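Local coordinates for protein BspA (BspA_V) (Streptococcus agalactiae serotype III, PDB 5DZ8) that probably serves as a cell wall-anchored surface adhesin of the antigen I/II family, this chain being its variable (V) domain, at residues G49-H60 / F72-Y83; V92-V100 / F109-K117. All blocks are in the same frame, centred on the assembly; numbering follows the deposited sequence.

Interaction 1: residues G49-H60 / F72-Y83; sequences GYGKLTGKVNHH and FVDSVTLYKYEY
Lys56 and Thr77 lie in the middle of an antiparallel hairpin pairing, where Thr77 N donates to Lys56 O at 2.7 Å and Lys56 N answers to Thr77 O. Two classic beta bulges interrupt this regular backbone pairing. Tyr79 and Lys80 both face Thr54, whose O takes the N-H of Tyr79 while its OG1, held near by chi1 of 49°, accepts from Lys80 N at 3.0 Å. At the other, Asp74 and Ser75 face Asn58, whose O accepts from Asp74 N at 2.9 Å and only weakly from Ser75 N.

Side-chain polar bonds run along one face. Asn58 ND2 donates to Ser75 OG (3.0 Å) and, within its amide plane, to Thr77 OG1 (3.3 Å), which also bonds Thr126. His60 ND1 donates to the syn lone pair of Asp74 OD2, which lies in the imidazole plane. The Tyr79 ring lies over Gly55 CA, where no side chain intervenes, and alongside the Lys56 chain.

On the other face Val57 CG1 meets Val73 CG1 at 3.8 Å, and Leu53 CD2 reaches Leu78 CD1.

Mainly polar groups thus hold one face; aliphatics, tyrosines and His59 hold the other, which meets Phe147 and Phe98.

Interaction 2: residues V92-V100 / F109-K117; sequences VNQNIVFRV and FEKAHNGNK
A beta hairpin of the smaller, three-stranded antiparallel sheet brings Ile96–Val100 against Phe109–His113. Backbone bonds pair Ile96 with His113, Phe98 with Lys111 and Val100 with Phe109; Ile96 N to His113 O, at 2.7 Å, is nearly straight at 164°.

Ile96, Phe98, Phe109 and His113 share one face. Ile96 CB stands over the imidazole of His113, 4.1 Å from its centroid, while the CG2 branch nears NE2. The His113 torsion, chi1 65°, sets the ring between its own backbone N and carbonyl carbon, where it can lie against the isoleucine. The other branch of Ile96 carries CD1 to Gly115 CA at 3.7 Å; glycine suits this place, since it lets CD1 come close to the backbone and takes the positive phi easily. The Phe98 and Phe109 side chains cross at about a right angle, and their rings meet at the edges, Phe98 CD2 to Phe109 CE2 at 3.9 Å. Lys111 also starts from this face, but its amine leads away to a salt bridge with Glu121.

On the opposite face, with Val97 and Ala112, Arg99 and Glu110 lie side by side, their long chains spanning a non-hydrogen-bonded pair. Arg99 NE reaches Glu110 OE1 at 3.1 Å in a salt bridge whose hydrogen bond is weak, with the guanidinium and carboxylate planes 81° apart. Val97 CG1 lies over a face of the guanidinium and also touches Glu110 CG.

Beyond the strand, Asn114 OD1 accepts from Asn116 N at 2.7 Å, an Asx turn. The whole is typical of an antiparallel hairpin at a sheet edge, with aromatic and aliphatic side chains on its inward face and a charged pair on the other.

Interactions 1 and 2 are successive hairpins, one in the six-stranded sheet and one in the three-stranded sheet, with centres about 20 Å apart. They meet through their aromatic-rich faces: Tyr81 stacks on Phe98, and Tyr83 packs by His113 while Tyr83 OH probably bonds Gly115 O at 2.7 Å. Both are partly buried, but interaction 1 pairs two interior strands, whereas interaction 2 includes the outermost strand 107-113. Across the strands interaction 1 uses amide–hydroxyl bonds and a histidine–carboxylate bond, its lysines pairing outside the hairpin (Lys52 with Glu36); interaction 2 has a salt bridge between its own strands. Tyr165 of the second subunit hydrogen-bonds His59 ND1 and packs on Val57 and Val73, so interaction 1 also borders the subunit interface.

Interaction 1: residues G49-H60 / F72-Y83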
loop_
_atom_site.group_PDB
_atom_site.type_symbol
_atom_site.label_atom_id
_atom_site.label_comp_id
_atom_site.label_asym_id
_atom_site.label_seq_id
_atom_site.Cartn_x
_atom_site.Cartn_y
_atom_site.Cartn_z
ATOM N N GLY A 49 -15.136 5.399 11.155
ATOM C CA GLY A 49 -15.990 4.212 11.068
ATOM C C GLY A 49 -15.586 3.036 11.924
ATOM O O GLY A 49 -14.500 3.028 12.483
ATOM N N TYR A 50 -16.485 2.049 11.983
ATOM C CA TYR A 50 -16.277 0.771 12.665
ATOM C C TYR A 50 -16.347 -0.449 11.716
ATOM O O TYR A 50 -17.276 -0.594 10.920
ATOM C CB TYR A 50 -17.333 0.601 13.750
ATOM C CG TYR A 50 -17.537 1.825 14.584
ATOM C CD1 TYR A 50 -16.661 2.138 15.640
ATOM C CD2 TYR A 50 -18.614 2.681 14.350
ATOM C CE1 TYR A 50 -16.853 3.288 16.438
ATOM C CE2 TYR A 50 -18.821 3.813 15.141
ATOM C CZ TYR A 50 -17.945 4.120 16.174
ATOM O OH TYR A 50 -18.187 5.260 16.901
ATOM N N GLY A 51 -15.348 -1.314 11.814
ATOM C CA GLY A 51 -15.235 -2.529 11.048
ATOM C C GLY A 51 -15.566 -3.680 11.977
ATOM O O GLY A 51 -15.347 -3.599 13.160
ATOM N N LYS A 52 -16.143 -4.723 11.423
ATOM C CA LYS A 52 -16.563 -5.883 12.146
ATOM C C LYS A 52 -16.296 -7.105 11.268
ATOM O O LYS A 52 -16.774 -7.174 10.139
ATOM C CB LYS A 52 -18.046 -5.827 12.457
ATOM C CG LYS A 52 -18.542 -7.001 13.294
ATOM C CD LYS A 52 -20.031 -7.296 13.168
ATOM C CE LYS A 52 -20.862 -6.164 13.685
ATOM N NZ LYS A 52 -20.669 -6.049 15.145
ATOM N N LEU A 53 -15.504 -8.034 11.793
ATOM C CA LEU A 53 -15.269 -9.323 11.162
ATOM C C LEU A 53 -15.887 -10.410 12.049
ATOM O O LEU A 53 -15.494 -10.529 13.215
ATOM C CB LEU A 53 -13.770 -9.589 11.060
ATOM C CG LEU A 53 -13.332 -10.852 10.297
ATOM C CD1 LEU A 53 -13.637 -10.758 8.807
ATOM C CD2 LEU A 53 -11.834 -11.051 10.487
ATOM N N THR A 54 -16.811 -11.185 11.482
ATOM C CA THR A 54 -17.489 -12.279 12.155
ATOM C C THR A 54 -17.040 -13.600 11.588
ATOM O O THR A 54 -16.691 -13.705 10.433
ATOM C CB THR A 54 -19.006 -12.202 11.938
ATOM O OG1 THR A 54 -19.254 -12.016 10.539
ATOM C CG2 THR A 54 -19.566 -10.990 12.689
ATOM N N GLY A 55 -17.071 -14.610 12.429
ATOM C CA GLY A 55 -16.638 -15.920 12.044
ATOM C C GLY A 55 -16.888 -16.981 13.107
ATOM O O GLY A 55 -17.511 -16.724 14.083
ATOM N N LYS A 56 -16.347 -18.166 12.910
ATOM C CA LYS A 56 -16.506 -19.245 13.856
ATOM C C LYS A 56 -15.377 -20.220 13.740
ATOM O O LYS A 56 -15.081 -20.683 12.645
ATOM C CB LYS A 56 -17.764 -19.996 13.587
ATOM C CG LYS A 56 -18.113 -20.950 14.718
ATOM C CD LYS A 56 -19.403 -21.627 14.387
ATOM C CE LYS A 56 -19.781 -22.639 15.464
ATOM N NZ LYS A 56 -18.732 -23.659 15.583
ATOM N N VAL A 57 -14.756 -20.535 14.874
ATOM C CA VAL A 57 -13.771 -21.605 14.945
ATOM C C VAL A 57 -14.531 -22.882 15.170
ATOM O O VAL A 57 -15.390 -22.948 16.069
ATOM C CB VAL A 57 -12.745 -21.385 16.065
ATOM C CG1 VAL A 57 -11.678 -22.471 16.057
ATOM C CG2 VAL A 57 -12.068 -20.033 15.868
ATOM N N ASN A 58 -14.243 -23.876 14.321
ATOM C CA ASN A 58 -14.858 -25.199 14.460
ATOM C C ASN A 58 -13.963 -26.110 15.245
ATOM O O ASN A 58 -12.929 -26.597 14.760
ATOM C CB ASN A 58 -15.255 -25.748 13.104
ATOM C CG ASN A 58 -16.130 -24.770 12.343
ATOM O OD1 ASN A 58 -17.247 -24.493 12.774
ATOM N ND2 ASN A 58 -15.601 -24.190 11.233
ATOM N N HIS A 59 -14.327 -26.308 16.498
ATOM C CA HIS A 59 -13.525 -27.143 17.361
ATOM C C HIS A 59 -14.381 -28.104 18.187
ATOM O O HIS A 59 -15.579 -27.924 18.346
ATOM C CB HIS A 59 -12.614 -26.269 18.270
ATOM C CG HIS A 59 -13.366 -25.314 19.135
ATOM N ND1 HIS A 59 -12.920 -24.047 19.378
ATOM C CD2 HIS A 59 -14.552 -25.410 19.761
ATOM C CE1 HIS A 59 -13.778 -23.403 20.136
ATOM N NE2 HIS A 59 -14.787 -24.211 20.382
ATOM N N HIS A 60 -13.745 -29.124 18.723
ATOM C CA HIS A 60 -14.429 -30.029 19.645
ATOM C C HIS A 60 -13.402 -30.636 20.614
ATOM O O HIS A 60 -12.200 -30.659 20.341
ATOM C CB HIS A 60 -15.242 -31.092 18.911
ATOM C CG HIS A 60 -14.419 -32.131 18.235
ATOM N ND1 HIS A 60 -13.868 -31.951 16.977
ATOM C CD2 HIS A 60 -14.059 -33.379 18.630
ATOM C CE1 HIS A 60 -13.169 -33.024 16.644
ATOM N NE2 HIS A 60 -13.265 -33.902 17.636
ATOM N N PHE A 72 -9.601 -30.395 19.494
ATOM C CA PHE A 72 -9.445 -30.509 18.038
ATOM C C PHE A 72 -9.849 -29.191 17.441
ATOM O O PHE A 72 -10.971 -28.756 17.612
ATOM C CB PHE A 72 -10.361 -31.602 17.477
ATOM C CG PHE A 72 -9.914 -33.011 17.825
ATOM C CD1 PHE A 72 -8.970 -33.680 17.034
ATOM C CD2 PHE A 72 -10.430 -33.678 18.949
ATOM C CE1 PHE A 72 -8.534 -34.969 17.381
ATOM C CE2 PHE A 72 -10.012 -34.969 19.274
ATOM C CZ PHE A 72 -9.050 -35.607 18.490
ATOM N N VAL A 73 -8.926 -28.543 16.757
ATOM C CA VAL A 73 -9.237 -27.309 16.075
ATOM C C VAL A 73 -9.277 -27.645 14.594
ATOM O O VAL A 73 -8.256 -27.610 13.931
ATOM C CB VAL A 73 -8.210 -26.227 16.368
ATOM C CG1 VAL A 73 -8.675 -24.865 15.835
ATOM C CG2 VAL A 73 -7.927 -26.163 17.859
ATOM N N ASP A 74 -10.482 -27.914 14.098
ATOM C CA ASP A 74 -10.689 -28.484 12.769
ATOM C C ASP A 74 -10.493 -27.459 11.682
ATOM O O ASP A 74 -9.662 -27.670 10.789
ATOM C CB ASP A 74 -12.054 -29.143 12.676
ATOM C CG ASP A 74 -12.193 -30.303 13.662
ATOM O OD1 ASP A 74 -11.281 -31.178 13.684
ATOM O OD2 ASP A 74 -13.170 -30.303 14.469
ATOM N N SER A 75 -11.177 -26.325 11.807
ATOM C CA SER A 75 -11.086 -25.275 10.838
ATOM C C SER A 75 -11.586 -23.969 11.422
ATOM O O SER A 75 -12.062 -23.946 12.533
ATOM C CB SER A 75 -11.949 -25.680 9.656
ATOM O OG SER A 75 -13.314 -25.718 10.087
ATOM N N VAL A 76 -11.535 -22.903 10.631
ATOM C CA VAL A 76 -12.095 -21.643 11.021
ATOM C C VAL A 76 -12.835 -21.004 9.846
ATOM O O VAL A 76 -12.318 -20.982 8.739
ATOM C CB VAL A 76 -11.036 -20.685 11.571
ATOM C CG1 VAL A 76 -9.875 -20.481 10.597
ATOM C CG2 VAL A 76 -11.681 -19.355 11.931
ATOM N N THR A 77 -14.057 -20.518 10.107
ATOM C CA THR A 77 -14.863 -20.004 9.068
ATOM C C THR A 77 -14.998 -18.523 9.250
ATOM O O THR A 77 -15.298 -18.083 10.337
ATOM C CB THR A 77 -16.250 -20.670 9.075
ATOM O OG1 THR A 77 -16.075 -22.056 8.804
ATOM C CG2 THR A 77 -17.122 -20.082 7.964
ATOM N N LEU A 78 -14.770 -17.757 8.195
ATOM C CA LEU A 78 -15.130 -16.354 8.188
ATOM C C LEU A 78 -16.491 -16.136 7.505
ATOM O O LEU A 78 -16.687 -16.573 6.380
ATOM C CB LEU A 78 -14.074 -15.513 7.495
ATOM C CG LEU A 78 -12.655 -15.389 8.098
ATOM C CD1 LEU A 78 -12.608 -15.008 9.583
ATOM C CD2 LEU A 78 -11.869 -16.658 7.880
ATOM N N TYR A 79 -17.376 -15.405 8.178
ATOM C CA TYR A 79 -18.705 -15.114 7.681
ATOM C C TYR A 79 -18.723 -13.779 6.973
ATOM O O TYR A 79 -18.843 -13.731 5.755
ATOM C CB TYR A 79 -19.730 -15.111 8.816
ATOM C CG TYR A 79 -19.947 -16.440 9.544
ATOM C CD1 TYR A 79 -19.753 -17.666 8.931
ATOM C CD2 TYR A 79 -20.438 -16.445 10.852
ATOM C CE1 TYR A 79 -19.960 -18.849 9.623
ATOM C CE2 TYR A 79 -20.680 -17.621 11.538
ATOM C CZ TYR A 79 -20.428 -18.816 10.930
ATOM O OH TYR A 79 -20.677 -19.937 11.645
ATOM N N LYS A 80 -18.571 -12.685 7.711
ATOM C CA LYS A 80 -18.768 -11.377 7.115
ATOM C C LYS A 80 -17.724 -10.372 7.539
ATOM O O LYS A 80 -17.210 -10.421 8.645
ATOM C CB LYS A 80 -20.152 -10.835 7.479
ATOM C CG LYS A 80 -21.286 -11.572 6.795
ATOM C CD LYS A 80 -22.648 -10.872 6.959
ATOM C CE LYS A 80 -23.827 -11.761 6.532
ATOM N NZ LYS A 80 -23.611 -12.415 5.179
ATOM N N TYR A 81 -17.470 -9.434 6.651
ATOM C CA TYR A 81 -16.822 -8.204 6.989
ATOM C C TYR A 81 -17.720 -7.024 6.687
ATOM O O TYR A 81 -18.054 -6.782 5.529
ATOM C CB TYR A 81 -15.494 -8.039 6.256
ATOM C CG TYR A 81 -14.768 -6.756 6.647
ATOM C CD1 TYR A 81 -14.236 -6.599 7.926
ATOM C CD2 TYR A 81 -14.668 -5.685 5.756
ATOM C CE1 TYR A 81 -13.605 -5.417 8.305
ATOM C CE2 TYR A 81 -14.045 -4.492 6.126
ATOM C CZ TYR A 81 -13.513 -4.367 7.386
ATOM O OH TYR A 81 -12.896 -3.197 7.749
ATOM N N GLU A 82 -18.031 -6.278 7.740
ATOM C CA GLU A 82 -18.847 -5.115 7.671
ATOM C C GLU A 82 -18.119 -3.850 8.146
ATOM O O GLU A 82 -17.294 -3.902 9.094
ATOM C CB GLU A 82 -20.076 -5.291 8.564
ATOM C CG GLU A 82 -21.009 -6.404 8.128
ATOM C CD GLU A 82 -21.897 -6.920 9.251
ATOM O OE1 GLU A 82 -22.273 -6.125 10.139
ATOM O OE2 GLU A 82 -22.237 -8.129 9.259
ATOM N N TYR A 83 -18.482 -2.729 7.496
ATOM C CA TYR A 83 -17.957 -1.457 7.777
ATOM C C TYR A 83 -19.057 -0.451 7.797
ATOM O O TYR A 83 -19.761 -0.304 6.816
ATOM C CB TYR A 83 -16.885 -1.066 6.762
ATOM C CG TYR A 83 -16.277 0.304 7.070
ATOM C CD1 TYR A 83 -15.306 0.474 8.052
ATOM C CD2 TYR A 83 -16.728 1.434 6.427
ATOM C CE1 TYR A 83 -14.763 1.729 8.312
ATOM C CE2 TYR A 83 -16.215 2.705 6.707
ATOM C CZ TYR A 83 -15.225 2.851 7.626
ATOM O OH TYR A 83 -14.729 4.122 7.857
#

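Interaction 2: residues V92-V100 / F109-K117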
loop_
_atom_site.group_PDB
_atom_site.type_symbol
_atom_site.label_atom_id
_atom_site.label_comp_id
_atom_site.label_asym_id
_atom_site.label_seq_id
_atom_site.Cartn_x
_atom_site.Cartn_y
_atom_site.Cartn_z
ATOM N N VAL A 92 -8.233 12.780 3.014
ATOM C CA VAL A 92 -9.176 12.555 1.867
ATOM C C VAL A 92 -8.516 11.884 0.639
ATOM O O VAL A 92 -9.219 11.281 -0.201
ATOM C CB VAL A 92 -9.936 13.876 1.443
ATOM C CG1 VAL A 92 -11.162 13.577 0.561
ATOM C CG2 VAL A 92 -10.347 14.731 2.662
ATOM N N ASN A 93 -7.180 11.978 0.555
ATOM C CA ASN A 93 -6.374 11.271 -0.455
ATOM C C ASN A 93 -5.871 9.850 -0.051
ATOM O O ASN A 93 -5.169 9.179 -0.827
ATOM C CB ASN A 93 -5.177 12.152 -0.806
ATOM C CG ASN A 93 -4.346 11.596 -1.953
ATOM O OD1 ASN A 93 -4.850 10.885 -2.840
ATOM N ND2 ASN A 93 -3.057 11.908 -1.932
ATOM N N GLN A 94 -6.195 9.411 1.163
ATOM C CA GLN A 94 -5.797 8.098 1.633
ATOM C C GLN A 94 -6.974 7.119 1.494
ATOM O O GLN A 94 -8.145 7.502 1.560
ATOM C CB GLN A 94 -5.241 8.141 3.067
ATOM C CG GLN A 94 -3.794 8.665 3.225
ATOM C CD GLN A 94 -2.979 7.905 4.302
ATOM O OE1 GLN A 94 -1.974 7.223 4.018
ATOM N NE2 GLN A 94 -3.437 7.996 5.542
ATOM N N ASN A 95 -6.632 5.859 1.248
ATOM C CA ASN A 95 -7.582 4.790 1.116
ATOM C C ASN A 95 -7.241 3.687 2.062
ATOM O O ASN A 95 -6.132 3.622 2.547
ATOM C CB ASN A 95 -7.615 4.268 -0.297
ATOM C CG ASN A 95 -8.368 5.199 -1.195
ATOM O OD1 ASN A 95 -9.510 5.606 -0.890
ATOM N ND2 ASN A 95 -7.730 5.588 -2.288
ATOM N N ILE A 96 -8.236 2.852 2.337
ATOM C CA ILE A 96 -8.113 1.767 3.275
ATOM C C ILE A 96 -8.127 0.477 2.501
ATOM O O ILE A 96 -8.848 0.339 1.531
ATOM C CB ILE A 96 -9.269 1.809 4.266
ATOM C CG1 ILE A 96 -9.266 3.165 4.974
ATOM C CG2 ILE A 96 -9.148 0.681 5.286
ATOM C CD1 ILE A 96 -10.629 3.616 5.457
ATOM N N VAL A 97 -7.300 -0.457 2.910
ATOM C CA VAL A 97 -7.358 -1.804 2.382
ATOM C C VAL A 97 -7.453 -2.785 3.547
ATOM O O VAL A 97 -6.623 -2.772 4.426
ATOM C CB VAL A 97 -6.133 -2.142 1.517
ATOM C CG1 VAL A 97 -6.322 -3.521 0.877
ATOM C CG2 VAL A 97 -5.952 -1.091 0.429
ATOM N N PHE A 98 -8.460 -3.638 3.521
ATOM C CA PHE A 98 -8.625 -4.674 4.494
ATOM C C PHE A 98 -8.417 -5.999 3.794
ATOM O O PHE A 98 -9.005 -6.235 2.721
ATOM C CB PHE A 98 -10.019 -4.607 5.135
ATOM C CG PHE A 98 -10.187 -5.578 6.278
ATOM C CD1 PHE A 98 -9.781 -5.241 7.561
ATOM C CD2 PHE A 98 -10.694 -6.825 6.058
ATOM C CE1 PHE A 98 -9.913 -6.135 8.613
ATOM C CE2 PHE A 98 -10.821 -7.731 7.088
ATOM C CZ PHE A 98 -10.418 -7.393 8.376
ATOM N N ARG A 99 -7.572 -6.851 4.387
ATOM C CA ARG A 99 -7.325 -8.177 3.848
ATOM C C ARG A 99 -7.366 -9.232 4.935
ATOM O O ARG A 99 -6.948 -9.003 6.042
ATOM C CB ARG A 99 -5.974 -8.350 3.174
ATOM C CG ARG A 99 -5.636 -7.427 2.034
ATOM C CD ARG A 99 -4.388 -7.953 1.288
ATOM N NE ARG A 99 -3.868 -6.898 0.419
ATOM C CZ ARG A 99 -3.198 -5.823 0.832
ATOM N NH1 ARG A 99 -2.909 -5.633 2.108
ATOM N NH2 ARG A 99 -2.820 -4.905 -0.039
ATOM N N VAL A 100 -7.797 -10.410 4.542
ATOM C CA VAL A 100 -7.672 -11.603 5.344
ATOM C C VAL A 100 -6.858 -12.578 4.536
ATOM O O VAL A 100 -7.033 -12.723 3.324
ATOM C CB VAL A 100 -9.064 -12.224 5.659
ATOM C CG1 VAL A 100 -8.937 -13.456 6.483
ATOM C CG2 VAL A 100 -9.944 -11.200 6.333
ATOM N N PHE A 109 -9.393 -12.552 1.043
ATOM C CA PHE A 109 -10.389 -11.508 0.910
ATOM C C PHE A 109 -9.598 -10.224 0.902
ATOM O O PHE A 109 -8.610 -10.065 1.641
ATOM C CB PHE A 109 -11.404 -11.564 2.098
ATOM C CG PHE A 109 -12.317 -10.377 2.174
ATOM C CD1 PHE A 109 -13.388 -10.243 1.271
ATOM C CD2 PHE A 109 -12.098 -9.354 3.131
ATOM C CE1 PHE A 109 -14.236 -9.139 1.346
ATOM C CE2 PHE A 109 -12.938 -8.246 3.197
ATOM C CZ PHE A 109 -14.004 -8.122 2.299
ATOM N N GLU A 110 -10.048 -9.316 0.080
ATOM C CA GLU A 110 -9.448 -8.003 -0.043
ATOM C C GLU A 110 -10.516 -6.990 -0.360
ATOM O O GLU A 110 -11.328 -7.198 -1.217
ATOM C CB GLU A 110 -8.404 -7.990 -1.141
ATOM C CG GLU A 110 -7.673 -6.662 -1.174
ATOM C CD GLU A 110 -6.396 -6.684 -2.015
ATOM O OE1 GLU A 110 -5.605 -7.677 -2.019
ATOM O OE2 GLU A 110 -6.199 -5.670 -2.672
ATOM N N LYS A 111 -10.484 -5.869 0.327
ATOM C CA LYS A 111 -11.429 -4.816 0.090
ATOM C C LYS A 111 -10.751 -3.479 0.287
ATOM O O LYS A 111 -10.289 -3.138 1.396
ATOM C CB LYS A 111 -12.558 -4.958 1.081
ATOM C CG LYS A 111 -13.610 -3.877 0.996
ATOM C CD LYS A 111 -14.514 -4.023 -0.225
ATOM C CE LYS A 111 -15.500 -2.858 -0.184
ATOM N NZ LYS A 111 -16.569 -3.074 -1.152
ATOM N N ALA A 112 -10.719 -2.725 -0.803
ATOM C CA ALA A 112 -10.133 -1.417 -0.833
ATOM C C ALA A 112 -11.307 -0.435 -0.840
ATOM O O ALA A 112 -12.273 -0.648 -1.557
ATOM C CB ALA A 112 -9.307 -1.286 -2.086
ATOM N N HIS A 113 -11.245 0.604 -0.021
ATOM C CA HIS A 113 -12.352 1.551 0.084
ATOM C C HIS A 113 -11.835 2.834 0.736
ATOM O O HIS A 113 -10.728 2.832 1.316
ATOM C CB HIS A 113 -13.551 0.935 0.875
ATOM C CG HIS A 113 -13.250 0.648 2.317
ATOM N ND1 HIS A 113 -13.732 1.416 3.355
ATOM C CD2 HIS A 113 -12.500 -0.315 2.891
ATOM C CE1 HIS A 113 -13.326 0.924 4.502
ATOM N NE2 HIS A 113 -12.560 -0.119 4.252
ATOM N N ASN A 114 -12.629 3.905 0.639
ATOM C CA ASN A 114 -12.270 5.242 1.124
ATOM C C ASN A 114 -12.799 5.563 2.533
ATOM O O ASN A 114 -12.579 6.663 3.061
ATOM C CB ASN A 114 -12.770 6.308 0.167
ATOM C CG ASN A 114 -14.297 6.375 0.099
ATOM O OD1 ASN A 114 -15.028 5.989 1.039
ATOM N ND2 ASN A 114 -14.788 6.820 -1.034
ATOM N N GLY A 115 -13.555 4.634 3.109
ATOM C CA GLY A 115 -13.967 4.739 4.488
ATOM C C GLY A 115 -15.197 5.617 4.731
ATOM O O GLY A 115 -15.602 5.784 5.882
ATOM N N ASN A 116 -15.813 6.109 3.660
ATOM C CA ASN A 116 -16.990 7.014 3.719
ATOM C C ASN A 116 -18.338 6.341 3.448
ATOM O O ASN A 116 -19.354 6.976 3.674
ATOM C CB ASN A 116 -16.821 8.221 2.729
ATOM C CG ASN A 116 -15.684 9.174 3.149
ATOM O OD1 ASN A 116 -15.463 9.420 4.335
ATOM N ND2 ASN A 116 -14.929 9.660 2.178
ATOM N N LYS A 117 -18.327 5.093 2.958
ATOM C CA LYS A 117 -19.524 4.295 2.618
ATOM C C LYS A 117 -19.705 3.098 3.559
ATOM O O LYS A 117 -18.775 2.369 3.828
ATOM C CB LYS A 117 -19.369 3.711 1.213
ATOM C CG LYS A 117 -19.472 4.756 0.145
ATOM C CD LYS A 117 -19.369 4.136 -1.256
ATOM C CE LYS A 117 -20.016 5.015 -2.335
ATOM N NZ LYS A 117 -20.210 4.284 -3.621
#